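Local coordinates for protein probable M18 family aminopeptidase 1 (Thermotoga maritima, PDB 2GLF) that probably acts as a metal-dependent aminopeptidase of the M18 family, using zinc or a similar metal to release amino acids from the N-termini of peptides, at residues Ile73-Val79 with Ser269-Phe274; Thr256-Ala260 with Thr439-Tyr443. One frame throughout, in Å; residues are numbered along the deposited sequence.

In the fold
Both interactions lie in the part of the chain that carries the mixed sheet and its covering helices, with centres 13 Å apart. They are joined by helix 248-263, which leads along the chain into strand 270-275. The helix rests on the sheet face bearing V272 and F274: V272 CG2 lies 3.7 Å from A257 O, and F274 CZ is 4.3 Å from L258 CB. Interaction 1 pairs this strand with strand 73-77; interaction 2 sets helix 433-449 against the helix. D249, near the start of helix 248-263, binds manganese in both sites of the metal centre. A bound manganese lies about 10 Å from the Y443 side chain, and one about 12 Å from that of F274.

Interaction 1 (Ile73-Val79 with Ser269-Phe274); sequences IAAFRVV and SIGVIF
I73 and F274 project together from one face of an antiparallel strand pair. I73 CG2 meets the F274 ring at its edge, in the ring plane, 3.5 Å from CD1. Further along this face A75 pairs with V272, and R77 lies alongside I270, with R77 CB 3.8 Å from I270 CG1. The arginine suits its place by having two parts: its methylenes follow the isoleucine, while NH1 reaches the backbone oxygens of L261 and A264, at and just beyond the end of helix 248-263. On the other face A74 CB touches I273 CG1 at 3.8 Å. Here G271, having no side chain, leaves room for F76, whose ring also packs on L297 and I300 of helix 292-303.

The backbones hold these neighbours in register. The A75 N-H to V272 O bond is 2.8 Å long and nearly straight (175°), whereas the I270 N to R77 O bond, at 3.4 Å, is weak. Past this last pair S269 takes over: with OG opposite its own carbonyl carbon (chi1 -73°), the hydroxyl accepts the V79 N-H at 2.9 Å and, weakly, that of D80. Without the hydroxyl, as with an alanine here, V79 N is likely to be left without its partner and the chain after strand 73-77 freer to shift.

The pair lies inside the mixed sheet, between strands 64-67 and 87-92: backbone polar groups satisfy one another between two mainly apolar faces, and the polar side chains, R77 and S269, lie toward the end where strand 73-77 gives way to loop.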
# COMPACT_ATOMS: atom_id res chain seq x y z
N ILE A 73 -18.44 -50.09 -5.35
CA ILE A 73 -19.20 -51.31 -5.16
C ILE A 73 -20.61 -51.01 -4.67
O ILE A 73 -20.82 -50.31 -3.68
CB ILE A 73 -18.47 -52.24 -4.17
CG1 ILE A 73 -19.21 -53.58 -4.07
CG2 ILE A 73 -18.34 -51.57 -2.82
CD1 ILE A 73 -18.51 -54.57 -3.16
N ALA A 74 -21.59 -51.55 -5.39
CA ALA A 74 -22.99 -51.37 -5.04
C ALA A 74 -23.54 -52.69 -4.52
O ALA A 74 -23.31 -53.75 -5.10
CB ALA A 74 -23.77 -50.91 -6.26
N ALA A 75 -24.26 -52.64 -3.40
CA ALA A 75 -24.83 -53.84 -2.82
C ALA A 75 -26.33 -53.69 -2.66
O ALA A 75 -26.80 -52.71 -2.09
CB ALA A 75 -24.20 -54.11 -1.46
N PHE A 76 -27.08 -54.64 -3.19
CA PHE A 76 -28.53 -54.58 -3.08
C PHE A 76 -29.09 -55.78 -2.34
O PHE A 76 -28.42 -56.78 -2.10
CB PHE A 76 -29.19 -54.52 -4.46
CG PHE A 76 -28.66 -53.44 -5.34
CD1 PHE A 76 -27.70 -53.72 -6.31
CD2 PHE A 76 -29.11 -52.12 -5.21
CE1 PHE A 76 -27.19 -52.72 -7.13
CE2 PHE A 76 -28.61 -51.11 -6.02
CZ PHE A 76 -27.65 -51.41 -6.98
N ARG A 77 -30.36 -55.63 -1.96
CA ARG A 77 -31.13 -56.67 -1.30
C ARG A 77 -32.49 -56.51 -1.95
O ARG A 77 -33.42 -55.96 -1.36
CB ARG A 77 -31.20 -56.44 0.21
CG ARG A 77 -29.97 -56.91 0.95
CD ARG A 77 -30.14 -56.81 2.45
NE ARG A 77 -31.24 -57.64 2.93
CZ ARG A 77 -31.67 -57.66 4.19
NH1 ARG A 77 -31.10 -56.89 5.11
NH2 ARG A 77 -32.69 -58.43 4.54
N VAL A 78 -32.57 -56.95 -3.21
CA VAL A 78 -33.81 -56.88 -3.97
C VAL A 78 -34.78 -57.79 -3.24
O VAL A 78 -34.46 -58.95 -2.97
CB VAL A 78 -33.61 -57.37 -5.41
CG1 VAL A 78 -34.92 -57.34 -6.15
CG2 VAL A 78 -32.60 -56.48 -6.11
N VAL A 79 -35.95 -57.26 -2.93
CA VAL A 79 -36.95 -58.00 -2.18
C VAL A 79 -38.33 -57.91 -2.81
O VAL A 79 -39.28 -58.53 -2.34
CB VAL A 79 -36.97 -57.49 -0.72
CG1 VAL A 79 -38.11 -58.10 0.05
CG2 VAL A 79 -35.65 -57.85 -0.04
N SER A 269 -37.32 -53.18 -1.57
CA SER A 269 -35.91 -53.41 -1.91
C SER A 269 -35.05 -52.30 -1.33
O SER A 269 -35.45 -51.14 -1.31
CB SER A 269 -35.71 -53.45 -3.43
OG SER A 269 -36.23 -54.63 -4.01
N ILE A 270 -33.86 -52.65 -0.85
CA ILE A 270 -32.94 -51.66 -0.30
C ILE A 270 -31.55 -51.89 -0.87
O ILE A 270 -31.30 -52.88 -1.53
CB ILE A 270 -32.86 -51.74 1.23
CG1 ILE A 270 -32.27 -53.08 1.65
CG2 ILE A 270 -34.23 -51.52 1.83
CD1 ILE A 270 -31.90 -53.18 3.12
N GLY A 271 -30.64 -50.96 -0.59
CA GLY A 271 -29.29 -51.12 -1.09
C GLY A 271 -28.37 -49.97 -0.72
O GLY A 271 -28.82 -48.92 -0.27
N VAL A 272 -27.07 -50.19 -0.91
CA VAL A 272 -26.05 -49.19 -0.60
C VAL A 272 -25.02 -49.14 -1.72
O VAL A 272 -24.53 -50.18 -2.16
CB VAL A 272 -25.31 -49.50 0.72
CG1 VAL A 272 -24.33 -48.40 1.01
CG2 VAL A 272 -26.30 -49.63 1.87
N ILE A 273 -24.68 -47.95 -2.18
CA ILE A 273 -23.68 -47.80 -3.23
C ILE A 273 -22.49 -47.00 -2.70
O ILE A 273 -22.66 -45.98 -2.03
CB ILE A 273 -24.27 -47.11 -4.45
CG1 ILE A 273 -25.51 -47.87 -4.89
CG2 ILE A 273 -23.27 -47.10 -5.59
CD1 ILE A 273 -26.35 -47.11 -5.88
N PHE A 274 -21.29 -47.47 -3.00
CA PHE A 274 -20.07 -46.84 -2.54
C PHE A 274 -19.26 -46.30 -3.71
O PHE A 274 -18.75 -47.08 -4.53
CB PHE A 274 -19.25 -47.86 -1.77
CG PHE A 274 -19.94 -48.38 -0.54
CD1 PHE A 274 -19.94 -49.73 -0.25
CD2 PHE A 274 -20.56 -47.51 0.35
CE1 PHE A 274 -20.54 -50.21 0.92
CE2 PHE A 274 -21.15 -47.98 1.51
CZ PHE A 274 -21.14 -49.33 1.80

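Interaction 2 (Thr256-Ala260 with Thr439-Tyr443)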
# COMPACT_ATOMS: atom_id res chain seq x y z
N THR A 256 -21.52 -47.40 8.57
CA THR A 256 -22.84 -47.38 9.20
C THR A 256 -23.92 -47.86 8.24
O THR A 256 -24.85 -48.54 8.66
CB THR A 256 -23.21 -45.97 9.71
OG1 THR A 256 -22.93 -44.99 8.70
CG2 THR A 256 -22.44 -45.65 10.98
N ALA A 257 -23.80 -47.52 6.96
CA ALA A 257 -24.78 -47.94 5.97
C ALA A 257 -24.61 -49.43 5.68
O ALA A 257 -25.59 -50.15 5.51
CB ALA A 257 -24.61 -47.14 4.69
N LEU A 258 -23.37 -49.89 5.62
CA LEU A 258 -23.09 -51.30 5.38
C LEU A 258 -23.75 -52.12 6.49
O LEU A 258 -24.47 -53.09 6.23
CB LEU A 258 -21.59 -51.56 5.39
CG LEU A 258 -21.04 -52.73 4.56
CD1 LEU A 258 -19.77 -53.22 5.22
CD2 LEU A 258 -22.05 -53.86 4.47
N ARG A 259 -23.51 -51.72 7.73
CA ARG A 259 -24.08 -52.42 8.87
C ARG A 259 -25.60 -52.36 8.89
O ARG A 259 -26.26 -53.30 9.32
CB ARG A 259 -23.51 -51.86 10.18
CG ARG A 259 -22.03 -52.20 10.40
CD ARG A 259 -21.82 -53.70 10.59
NE ARG A 259 -22.49 -54.16 11.79
CZ ARG A 259 -22.10 -53.86 13.02
NH1 ARG A 259 -21.02 -53.11 13.20
NH2 ARG A 259 -22.80 -54.27 14.07
N ALA A 260 -26.16 -51.25 8.42
CA ALA A 260 -27.61 -51.10 8.37
C ALA A 260 -28.15 -52.05 7.31
O ALA A 260 -29.09 -52.80 7.56
CB ALA A 260 -27.97 -49.67 8.03
N THR A 439 -26.24 -43.00 13.77
CA THR A 439 -26.32 -42.88 12.32
C THR A 439 -26.78 -44.22 11.80
O THR A 439 -27.71 -44.31 10.98
CB THR A 439 -24.96 -42.53 11.71
OG1 THR A 439 -24.62 -41.18 12.07
CG2 THR A 439 -24.99 -42.67 10.20
N TYR A 440 -26.14 -45.27 12.30
CA TYR A 440 -26.47 -46.65 11.95
C TYR A 440 -27.95 -46.93 12.21
O TYR A 440 -28.60 -47.64 11.45
CB TYR A 440 -25.62 -47.61 12.80
CG TYR A 440 -26.22 -48.99 12.94
CD1 TYR A 440 -26.25 -49.87 11.85
CD2 TYR A 440 -26.76 -49.41 14.15
CE1 TYR A 440 -26.81 -51.14 11.98
CE2 TYR A 440 -27.32 -50.67 14.29
CZ TYR A 440 -27.34 -51.53 13.20
OH TYR A 440 -27.92 -52.77 13.34
N VAL A 441 -28.46 -46.38 13.30
CA VAL A 441 -29.86 -46.56 13.65
C VAL A 441 -30.73 -45.83 12.64
O VAL A 441 -31.69 -46.39 12.12
CB VAL A 441 -30.15 -46.02 15.06
CG1 VAL A 441 -31.63 -46.19 15.37
CG2 VAL A 441 -29.30 -46.75 16.08
N ALA A 442 -30.39 -44.57 12.37
CA ALA A 442 -31.14 -43.76 11.42
C ALA A 442 -31.18 -44.42 10.04
O ALA A 442 -32.25 -44.56 9.45
CB ALA A 442 -30.52 -42.37 11.33
N TYR A 443 -30.02 -44.82 9.54
CA TYR A 443 -29.93 -45.46 8.23
C TYR A 443 -30.74 -46.75 8.10
O TYR A 443 -31.35 -47.01 7.07
CB TYR A 443 -28.47 -45.78 7.90
CG TYR A 443 -27.64 -44.58 7.51
CD1 TYR A 443 -26.26 -44.71 7.31
CD2 TYR A 443 -28.21 -43.32 7.35
CE1 TYR A 443 -25.48 -43.62 6.95
CE2 TYR A 443 -27.44 -42.22 6.99
CZ TYR A 443 -26.08 -42.38 6.79
OH TYR A 443 -25.29 -41.30 6.44
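T256 and A260, one helical turn apart, face T439, Y440 and Y443 where helices 248-263 and 433-449 pack together against the mixed sheet, A257 and Y443 both touching V89 of strand 87-92. The axes of segments 256-260 and 439-443 approach to 8.4 Å and cross at -50°, close to the angle expected when ridges of residues four apart fit into each other's grooves; small residues permit the close approach.

Among the aliphatic contacts, A260 CB sits 3.9 Å from Y443 CB, a closeness suited to alanine. T439 CG2 sets a methyl beside a hydroxyl, 3.4 Å from T256 OG1, the two threonine side chains crossing at about a right angle; within its own helix the same methyl lies over one face of the Y443 ring, toward the rim.

The aromatic contacts differ for the two tyrosines. Y440 turns its ring edge to the backbone of the other helix: CE1 is 3.5 Å from R259 O, and CD1 is 3.7 Å from T256 O. Its CG lies opposite the backbone N (chi1 157°), which swings the ring across toward R259. R259 CB packs on Y440 CD1, but the guanidinium gives at most a weak, long cation-pi attraction. Y443 presents its ring edge to A257 N, and A257 CB is 3.9 Å from Y443 CD1.

Polar ends are served outside the interface. T256 OG1 bonds to I252 O and T439 OG1 to D435 O, each in its own helix, Y443 OH to M417 O, and Y440 OH to S263 OG and R444 NH1. R259 NH1 forms a salt bridge with E22 and also bonds to Y255 OH.

The segments therefore cohere mainly through van der Waals and ring-edge contacts, without a hydrogen bond between them, while hydroxyls and charge, bonded elsewhere, probably fix how the large side chains are turned.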